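Local coordinates for protein pyruvate-formate lyase-activating enzyme (Bacteroides vulgatus ATCC 8482, PDB 3CAN) that belongs to the radical SAM superfamily, whose catalytic domains are built from repeated beta-alpha units of TIM-barrel type, at residues E46-V51 / E56-D61; K83-V88 / F93-R98. All coordinates share one frame; numbering follows the deposited sequence. Where two conformers were deposited one is given.

Contact 1: residues E46-V51 / E56-D61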
ATOM      1  N   GLU A  46       9.640   8.229  23.222  1.00 24.96           N
ATOM      2  CA  GLU A  46       8.500   9.082  23.623  1.00 25.58           C
ATOM      3  C   GLU A  46       7.629   9.422  22.405  1.00 24.27           C
ATOM      4  O   GLU A  46       6.413   9.579  22.533  1.00 24.44           O
ATOM      5  CB  GLU A  46       8.932  10.372  24.365  1.00 26.04           C
ATOM      6  CG  GLU A  46       9.106  11.623  23.479  1.00 28.75           C
ATOM      7  CD  GLU A  46       9.033  12.964  24.242  1.00 29.64           C
ATOM      8  OE1 GLU A  46       9.492  13.064  25.407  1.00 34.93           O
ATOM      9  OE2 GLU A  46       8.530  13.945  23.644  1.00 36.21           O
ATOM     10  N   THR A  47       8.245   9.533  21.230  1.00 23.11           N
ATOM     11  CA  THR A  47       7.487   9.836  20.018  1.00 22.40           C
ATOM     12  C   THR A  47       6.678   8.635  19.549  1.00 21.53           C
ATOM     13  O   THR A  47       5.544   8.791  19.113  1.00 20.34           O
ATOM     14  CB  THR A  47       8.379  10.312  18.870  1.00 23.20           C
ATOM     15  OG1 THR A  47       9.239  11.356  19.351  1.00 23.27           O
ATOM     16  CG2 THR A  47       7.499  10.840  17.716  1.00 22.46           C
ATOM     17  N   VAL A  48       7.259   7.444  19.639  1.00 20.03           N
ATOM     18  CA  VAL A  48       6.522   6.223  19.320  1.00 20.18           C
ATOM     19  C   VAL A  48       5.297   6.143  20.232  1.00 19.47           C
ATOM     20  O   VAL A  48       4.211   5.858  19.785  1.00 19.21           O
ATOM     21  CB  VAL A  48       7.385   4.957  19.486  1.00 20.38           C
ATOM     22  CG1 VAL A  48       6.547   3.692  19.231  1.00 20.91           C
ATOM     23  CG2 VAL A  48       8.603   5.007  18.544  1.00 20.69           C
ATOM     24  N   ASP A  49       5.479   6.420  21.517  1.00 19.47           N
ATOM     25  CA  ASP A  49       4.361   6.389  22.469  1.00 19.29           C
ATOM     26  C   ASP A  49       3.262   7.390  22.102  1.00 19.05           C
ATOM     27  O   ASP A  49       2.067   7.051  22.143  1.00 18.76           O
ATOM     28  CB  ASP A  49       4.856   6.686  23.889  1.00 19.35           C
ATOM     29  CG  ASP A  49       5.697   5.573  24.468  1.00 21.00           C
ATOM     30  OD1 ASP A  49       5.763   4.477  23.877  1.00 23.25           O
ATOM     31  OD2 ASP A  49       6.299   5.806  25.544  1.00 21.74           O
ATOM     32  N   GLU A  50       3.653   8.609  21.733  1.00 18.81           N
ATOM     33  CA  GLU A  50       2.681   9.643  21.369  0.50 18.65           C
ATOM     34  C   GLU A  50       1.965   9.301  20.064  1.00 18.09           C
ATOM     35  O   GLU A  50       0.776   9.546  19.935  1.00 17.97           O
ATOM     36  CB  GLU A  50       3.341  11.021  21.265  0.50 18.90           C
ATOM     37  CG  GLU A  50       2.361  12.191  21.057  0.50 19.71           C
ATOM     38  CD  GLU A  50       1.401  12.419  22.228  0.50 21.67           C
ATOM     39  OE1 GLU A  50       1.695  11.978  23.361  0.50 20.94           O
ATOM     40  OE2 GLU A  50       0.341  13.053  22.010  0.50 24.33           O
ATOM     41  N   VAL A  51       2.688   8.739  19.097  1.00 17.64           N
ATOM     42  CA  VAL A  51       2.056   8.272  17.853  1.00 17.70           C
ATOM     43  C   VAL A  51       0.998   7.205  18.161  1.00 17.50           C
ATOM     44  O   VAL A  51      -0.125   7.280  17.673  1.00 16.80           O
ATOM     45  CB  VAL A  51       3.079   7.728  16.837  1.00 17.77           C
ATOM     46  CG1 VAL A  51       2.352   6.986  15.693  1.00 18.20           C
ATOM     47  CG2 VAL A  51       3.923   8.885  16.270  1.00 18.28           C
ATOM     48  N   GLU A  56      -4.522   4.176  15.002  1.00 14.18           N
ATOM     49  CA  GLU A  56      -5.153   2.876  15.151  1.00 14.74           C
ATOM     50  C   GLU A  56      -4.206   1.692  14.922  1.00 14.90           C
ATOM     51  O   GLU A  56      -4.489   0.585  15.386  1.00 15.04           O
ATOM     52  CB  GLU A  56      -6.321   2.765  14.173  1.00 14.87           C
ATOM     53  CG  GLU A  56      -7.586   3.407  14.627  1.00 15.19           C
ATOM     54  CD  GLU A  56      -7.539   4.914  14.687  1.00 16.94           C
ATOM     55  OE1 GLU A  56      -6.975   5.572  13.791  1.00 13.48           O
ATOM     56  OE2 GLU A  56      -8.119   5.462  15.634  1.00 17.85           O
ATOM     57  N   LEU A  57      -3.107   1.907  14.187  1.00 15.11           N
ATOM     58  CA  LEU A  57      -2.260   0.821  13.700  1.00 15.50           C
ATOM     59  C   LEU A  57      -0.877   1.343  13.363  1.00 15.39           C
ATOM     60  O   LEU A  57      -0.756   2.413  12.750  1.00 15.01           O
ATOM     61  CB  LEU A  57      -2.875   0.246  12.417  1.00 16.06           C
ATOM     62  CG  LEU A  57      -2.157  -0.887  11.712  1.00 16.51           C
ATOM     63  CD1 LEU A  57      -2.176  -2.147  12.593  1.00 19.04           C
ATOM     64  CD2 LEU A  57      -2.812  -1.171  10.340  1.00 17.35           C
ATOM     65  N   LEU A  58       0.159   0.598  13.753  1.00 14.64           N
ATOM     66  CA  LEU A  58       1.515   0.909  13.330  1.00 15.07           C
ATOM     67  C   LEU A  58       1.933  -0.046  12.227  1.00 14.66           C
ATOM     68  O   LEU A  58       1.515  -1.211  12.198  1.00 14.05           O
ATOM     69  CB  LEU A  58       2.514   0.799  14.485  1.00 15.63           C
ATOM     70  CG  LEU A  58       2.424   1.750  15.677  1.00 16.36           C
ATOM     71  CD1 LEU A  58       3.737   1.762  16.445  1.00 16.15           C
ATOM     72  CD2 LEU A  58       1.983   3.180  15.295  1.00 15.58           C
ATOM     73  N   LEU A  59       2.764   0.460  11.323  1.00 14.61           N
ATOM     74  CA  LEU A  59       3.343  -0.316  10.234  1.00 15.40           C
ATOM     75  C   LEU A  59       4.848  -0.258  10.405  1.00 15.89           C
ATOM     76  O   LEU A  59       5.407   0.819  10.583  1.00 15.60           O
ATOM     77  CB  LEU A  59       2.965   0.298   8.878  1.00 15.99           C
ATOM     78  CG  LEU A  59       1.484   0.615   8.670  1.00 16.49           C
ATOM     79  CD1 LEU A  59       1.281   1.416   7.391  1.00 17.60           C
ATOM     80  CD2 LEU A  59       0.652  -0.680   8.653  1.00 17.15           C
ATOM     81  N   ILE A  60       5.512  -1.406  10.399  1.00 15.24           N
ATOM     82  CA  ILE A  60       6.973  -1.409  10.473  1.00 15.66           C
ATOM     83  C   ILE A  60       7.543  -2.353   9.431  1.00 14.90           C
ATOM     84  O   ILE A  60       7.078  -3.488   9.309  1.00 13.99           O
ATOM     85  CB  ILE A  60       7.483  -1.816  11.884  1.00 15.81           C
ATOM     86  CG1 ILE A  60       6.923  -0.873  12.948  1.00 17.22           C
ATOM     87  CG2 ILE A  60       9.007  -1.786  11.929  1.00 15.84           C
ATOM     88  CD1 ILE A  60       7.120  -1.336  14.406  1.00 17.97           C
ATOM     89  N   ASP A  61       8.561  -1.887   8.702  1.00 14.71           N
ATOM     90  CA  ASP A  61       9.277  -2.706   7.727  1.00 15.88           C
ATOM     91  C   ASP A  61      10.366  -3.492   8.453  1.00 16.17           C
ATOM     92  O   ASP A  61      11.091  -2.935   9.277  1.00 16.19           O
ATOM     93  CB  ASP A  61       9.964  -1.838   6.667  1.00 16.99           C
ATOM     94  CG  ASP A  61       8.998  -1.183   5.721  1.00 19.69           C
ATOM     95  OD1 ASP A  61       7.791  -1.466   5.779  1.00 20.22           O
ATOM     96  OD2 ASP A  61       9.464  -0.358   4.909  1.00 23.57           O
TER

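Contact 2: residues K83-V88 / F93-R98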
ATOM      1  N   LYS A  83      14.347  -2.509  18.038  1.00 20.82           N
ATOM      2  CA  LYS A  83      13.916  -1.873  19.286  1.00 21.64           C
ATOM      3  C   LYS A  83      12.482  -1.352  19.185  1.00 21.37           C
ATOM      4  O   LYS A  83      11.667  -1.559  20.094  1.00 21.86           O
ATOM      5  CB  LYS A  83      14.867  -0.722  19.622  1.00 21.74           C
ATOM      6  CG  LYS A  83      14.538  -0.023  20.911  1.00 22.31           C
ATOM      7  CD  LYS A  83      15.611   0.971  21.325  0.50 22.21           C
ATOM      8  CE  LYS A  83      16.874   0.278  21.823  0.50 23.12           C
ATOM      9  NZ  LYS A  83      17.839  -0.012  20.729  0.50 23.89           N
ATOM     10  N   ASN A  84      12.167  -0.698  18.074  1.00 21.60           N
ATOM     11  CA  ASN A  84      10.822  -0.140  17.862  1.00 22.16           C
ATOM     12  C   ASN A  84       9.734  -1.201  17.767  1.00 21.68           C
ATOM     13  O   ASN A  84       8.619  -1.015  18.277  1.00 21.64           O
ATOM     14  CB  ASN A  84      10.789   0.720  16.595  1.00 22.84           C
ATOM     15  CG  ASN A  84      11.432   2.080  16.793  1.00 25.41           C
ATOM     16  OD1 ASN A  84      11.720   2.482  17.931  1.00 31.48           O
ATOM     17  ND2 ASN A  84      11.716   2.777  15.684  1.00 23.50           N
ATOM     18  N   ILE A  85      10.044  -2.304  17.103  1.00 19.89           N
ATOM     19  CA  ILE A  85       9.097  -3.394  17.005  1.00 19.32           C
ATOM     20  C   ILE A  85       8.848  -3.951  18.398  1.00 19.00           C
ATOM     21  O   ILE A  85       7.702  -4.178  18.787  1.00 19.05           O
ATOM     22  CB  ILE A  85       9.562  -4.514  16.040  1.00 18.94           C
ATOM     23  CG1 ILE A  85       9.698  -3.973  14.607  1.00 19.35           C
ATOM     24  CG2 ILE A  85       8.592  -5.673  16.105  1.00 19.63           C
ATOM     25  CD1 ILE A  85      10.434  -4.903  13.658  1.00 17.90           C
ATOM     26  N   ARG A  86       9.917  -4.149  19.174  1.00 19.08           N
ATOM     27  CA  ARG A  86       9.743  -4.637  20.539  1.00 19.49           C
ATOM     28  C   ARG A  86       8.907  -3.660  21.369  1.00 19.78           C
ATOM     29  O   ARG A  86       8.039  -4.082  22.127  1.00 18.63           O
ATOM     30  CB  ARG A  86      11.093  -4.889  21.213  1.00 19.56           C
ATOM     31  CG  ARG A  86      10.988  -5.537  22.591  1.00 19.94           C
ATOM     32  CD  ARG A  86      12.355  -6.024  23.069  1.00 20.35           C
ATOM     33  NE  ARG A  86      12.815  -7.172  22.294  1.00 19.68           N
ATOM     34  CZ  ARG A  86      12.375  -8.415  22.458  1.00 22.22           C
ATOM     35  NH1 ARG A  86      11.475  -8.711  23.394  1.00 24.93           N
ATOM     36  NH2 ARG A  86      12.849  -9.375  21.693  1.00 22.24           N
ATOM     37  N   ARG A  87       9.151  -2.359  21.208  1.00 20.11           N
ATOM     38  CA  ARG A  87       8.418  -1.373  22.003  1.00 20.86           C
ATOM     39  C   ARG A  87       6.920  -1.406  21.717  1.00 20.46           C
ATOM     40  O   ARG A  87       6.113  -1.359  22.652  1.00 20.25           O
ATOM     41  CB  ARG A  87       8.965   0.041  21.815  1.00 21.46           C
ATOM     42  CG  ARG A  87       8.553   0.946  22.976  1.00 22.74           C
ATOM     43  CD  ARG A  87       9.112   2.341  22.864  1.00 23.22           C
ATOM     44  NE  ARG A  87       8.641   3.172  23.977  1.00 24.56           N
ATOM     45  CZ  ARG A  87       9.197   3.205  25.193  1.00 25.72           C
ATOM     46  NH1 ARG A  87       8.684   3.996  26.131  1.00 23.83           N
ATOM     47  NH2 ARG A  87      10.267   2.467  25.479  1.00 26.56           N
ATOM     48  N   VAL A  88       6.549  -1.490  20.444  1.00 19.89           N
ATOM     49  CA  VAL A  88       5.147  -1.563  20.070  0.50 19.80           C
ATOM     50  C   VAL A  88       4.504  -2.847  20.606  1.00 19.42           C
ATOM     51  O   VAL A  88       3.391  -2.821  21.145  1.00 19.12           O
ATOM     52  CB  VAL A  88       4.984  -1.442  18.550  0.50 19.79           C
ATOM     53  CG1 VAL A  88       3.519  -1.500  18.154  0.50 19.38           C
ATOM     54  CG2 VAL A  88       5.637  -0.127  18.065  0.50 19.11           C
ATOM     55  N   PHE A  93      -0.020  -3.043  21.367  1.00 18.28           N
ATOM     56  CA  PHE A  93      -0.638  -2.168  20.384  1.00 17.91           C
ATOM     57  C   PHE A  93      -0.588  -2.850  19.006  1.00 17.38           C
ATOM     58  O   PHE A  93       0.406  -3.500  18.685  1.00 17.04           O
ATOM     59  CB  PHE A  93       0.095  -0.824  20.367  1.00 17.60           C
ATOM     60  CG  PHE A  93      -0.596   0.237  19.566  1.00 17.67           C
ATOM     61  CD1 PHE A  93      -1.544   1.063  20.144  1.00 18.04           C
ATOM     62  CD2 PHE A  93      -0.317   0.404  18.218  1.00 17.47           C
ATOM     63  CE1 PHE A  93      -2.186   2.031  19.390  1.00 16.95           C
ATOM     64  CE2 PHE A  93      -0.957   1.384  17.480  1.00 16.52           C
ATOM     65  CZ  PHE A  93      -1.892   2.182  18.063  1.00 17.10           C
ATOM     66  N   PRO A  94      -1.667  -2.717  18.194  1.00 16.96           N
ATOM     67  CA  PRO A  94      -1.684  -3.401  16.908  1.00 16.63           C
ATOM     68  C   PRO A  94      -0.625  -2.897  15.924  1.00 15.94           C
ATOM     69  O   PRO A  94      -0.460  -1.682  15.739  1.00 15.66           O
ATOM     70  CB  PRO A  94      -3.083  -3.119  16.347  1.00 16.82           C
ATOM     71  CG  PRO A  94      -3.776  -2.286  17.306  1.00 16.93           C
ATOM     72  CD  PRO A  94      -2.920  -1.973  18.449  1.00 17.27           C
ATOM     73  N   TYR A  95       0.061  -3.836  15.291  1.00 14.67           N
ATOM     74  CA  TYR A  95       1.036  -3.497  14.270  1.00 14.27           C
ATOM     75  C   TYR A  95       1.065  -4.530  13.159  1.00 14.26           C
ATOM     76  O   TYR A  95       0.744  -5.718  13.377  1.00 14.53           O
ATOM     77  CB  TYR A  95       2.434  -3.308  14.885  1.00 14.07           C
ATOM     78  CG  TYR A  95       3.074  -4.561  15.479  1.00 13.66           C
ATOM     79  CD1 TYR A  95       4.111  -5.211  14.823  1.00 13.27           C
ATOM     80  CD2 TYR A  95       2.654  -5.070  16.700  1.00 14.80           C
ATOM     81  CE1 TYR A  95       4.706  -6.347  15.355  1.00 13.92           C
ATOM     82  CE2 TYR A  95       3.251  -6.212  17.247  1.00 13.35           C
ATOM     83  CZ  TYR A  95       4.265  -6.837  16.570  1.00 13.78           C
ATOM     84  OH  TYR A  95       4.850  -7.962  17.111  1.00 14.06           O
ATOM     85  N   TYR A  96       1.458  -4.072  11.975  1.00 14.50           N
ATOM     86  CA  TYR A  96       1.747  -4.927  10.834  1.00 14.89           C
ATOM     87  C   TYR A  96       3.253  -4.887  10.590  1.00 15.03           C
ATOM     88  O   TYR A  96       3.895  -3.839  10.754  1.00 15.05           O
ATOM     89  CB  TYR A  96       1.103  -4.410   9.537  1.00 16.22           C
ATOM     90  CG  TYR A  96      -0.395  -4.500   9.369  1.00 17.93           C
ATOM     91  CD1 TYR A  96      -1.244  -4.881  10.394  1.00 18.93           C
ATOM     92  CD2 TYR A  96      -0.966  -4.137   8.151  1.00 19.78           C
ATOM     93  CE1 TYR A  96      -2.637  -4.929  10.196  1.00 18.68           C
ATOM     94  CE2 TYR A  96      -2.333  -4.185   7.947  1.00 20.23           C
ATOM     95  CZ  TYR A  96      -3.160  -4.585   8.970  1.00 19.31           C
ATOM     96  OH  TYR A  96      -4.515  -4.613   8.745  1.00 19.88           O
ATOM     97  N   ILE A  97       3.794  -6.019  10.150  1.00 14.80           N
ATOM     98  CA  ILE A  97       5.170  -6.095   9.686  1.00 15.11           C
ATOM     99  C   ILE A  97       5.163  -6.304   8.170  1.00 15.54           C
ATOM    100  O   ILE A  97       4.459  -7.172   7.663  1.00 16.63           O
ATOM    101  CB  ILE A  97       5.926  -7.254  10.362  1.00 15.15           C
ATOM    102  CG1 ILE A  97       6.073  -6.980  11.862  1.00 15.21           C
ATOM    103  CG2 ILE A  97       7.306  -7.444   9.702  1.00 15.96           C
ATOM    104  CD1 ILE A  97       7.059  -5.851  12.223  1.00 15.86           C
ATOM    105  N   ARG A  98       5.944  -5.502   7.455  1.00 15.67           N
ATOM    106  CA  ARG A  98       6.116  -5.653   6.026  1.00 16.91           C
ATOM    107  C   ARG A  98       7.536  -6.087   5.702  1.00 17.21           C
ATOM    108  O   ARG A  98       8.495  -5.519   6.218  1.00 16.60           O
ATOM    109  CB  ARG A  98       5.777  -4.351   5.310  1.00 17.70           C
ATOM    110  CG  ARG A  98       4.337  -3.930   5.540  1.00 22.49           C
ATOM    111  CD  ARG A  98       4.242  -2.915   6.651  1.00 28.60           C
ATOM    112  NE  ARG A  98       4.660  -1.604   6.148  1.00 32.33           N
ATOM    113  CZ  ARG A  98       3.889  -0.802   5.411  1.00 34.10           C
ATOM    114  NH1 ARG A  98       2.640  -1.158   5.099  1.00 34.57           N
ATOM    115  NH2 ARG A  98       4.362   0.374   4.998  1.00 33.81           N
TER

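Contact 1: residues E46-V51 / E56-D61
Val-48 and Val-51, one helical turn apart, both reach Leu-58 from the same side of the helix, and each meets a different methyl of it. At Val-48 the approach is loose: CG1 comes to 4.4 Å from Leu-58 CD1. The same valine also packs on Asn-84 and Val-88 of helix 79-90, so it belongs as much to the seam between the two helices as to the sheet beneath. Asp-49, which does not touch the strand, forms a salt bridge with Arg-87 of that neighbouring helix. The segments are the helix and the second strand of a beta-alpha-beta unit in which helix 45-53 links strand 35-38 to strand 57-61, next to it in a parallel sheet; repeats of this unit, with the helices packed on one side of the sheet, build TIM-barrel-like folds. Val-51 closes the turn, its N bonded to Thr-47 O at 2.9 Å, and its side chain makes the tighter contact, CG1 lying 3.8 Å from Leu-58 CD2. The two side chains cross obliquely. The backbones stay well apart, with 8.7 Å between Val-51 CA and Leu-58 CA. With Val-51 CG1 anti to the backbone N (chi1 168°), this branch faces the strand, while Ile-22 of helix 18-30 packs against the same residue.

Contact 2: residues K83-V88 / F93-R98
Ile-85 and Ile-97 reach toward each other tip to tip, their CD1 methyls 3.8 Å apart. The Ile-97 methyl is the bump here: its CD1 also lies 4.0 Å from Ile-85 CG1 and sits in plane at the edge of the Tyr-95 ring, so it fits between Ile-85 and that edge. A bent chain, with Ile-97 chi2 at -71°, brings the methyl up toward the helix. The other branch of Ile-85 serves the tyrosine: CG2 rests 4.0 Å from Tyr-95 CE1, and the two side chains cross at about a right angle.

One turn further along the helix, Val-88 is the second bump. In the conformer described, one of two modelled, its CG1 drops into a hollow formed by the base of Tyr-95 and the backbone and CB of Phe-93, 3.9 Å from Tyr-95 CB and 3.7 Å from Phe-93 O. Tyr-95 has CG between its backbone N and carbonyl carbon (chi1 66°), which sends the ring to Ile-85 CG2; its hydroxyl is hydrogen-bonded to Arg-124 O. Phe-93 offers its CB to the valine while its ring leads away, one face lying against Pro-94 CD. A weak hydrogen bond from Phe-93 N to Val-88 O (3.4 Å) joins the backbones where they come closest.

Segment 83-88 of helix 79-90 runs roughly antiparallel to segment 95-98, at 153° between their axes; Leu-58 and Ile-60 of strand 57-61 and Phe-118 and Leu-119 of helix 109-121 also pack against it.

How the contacts relate
Both contacts are buried and seat a helix on the strand that follows it, in successive beta-alpha steps of one parallel sheet. They differ in extent: contact 1 rests on a single leucine and buries 97 Å², whereas contact 2, nearer the centre of the chain, buries 261 Å² and adds the Tyr-95 ring and a weak backbone bond to its aliphatic packing. Their strands are neighbours, probably hydrogen-bonded from Tyr-96 N to Leu-58 O and from Ile-60 N to Tyr-96 O, both at 2.9 Å. Above the sheet the apolar layers merge, Ile-60 packing on Ile-85, while a salt bridge from Asp-61 to Arg-98 ties strand to strand at partly exposed positions.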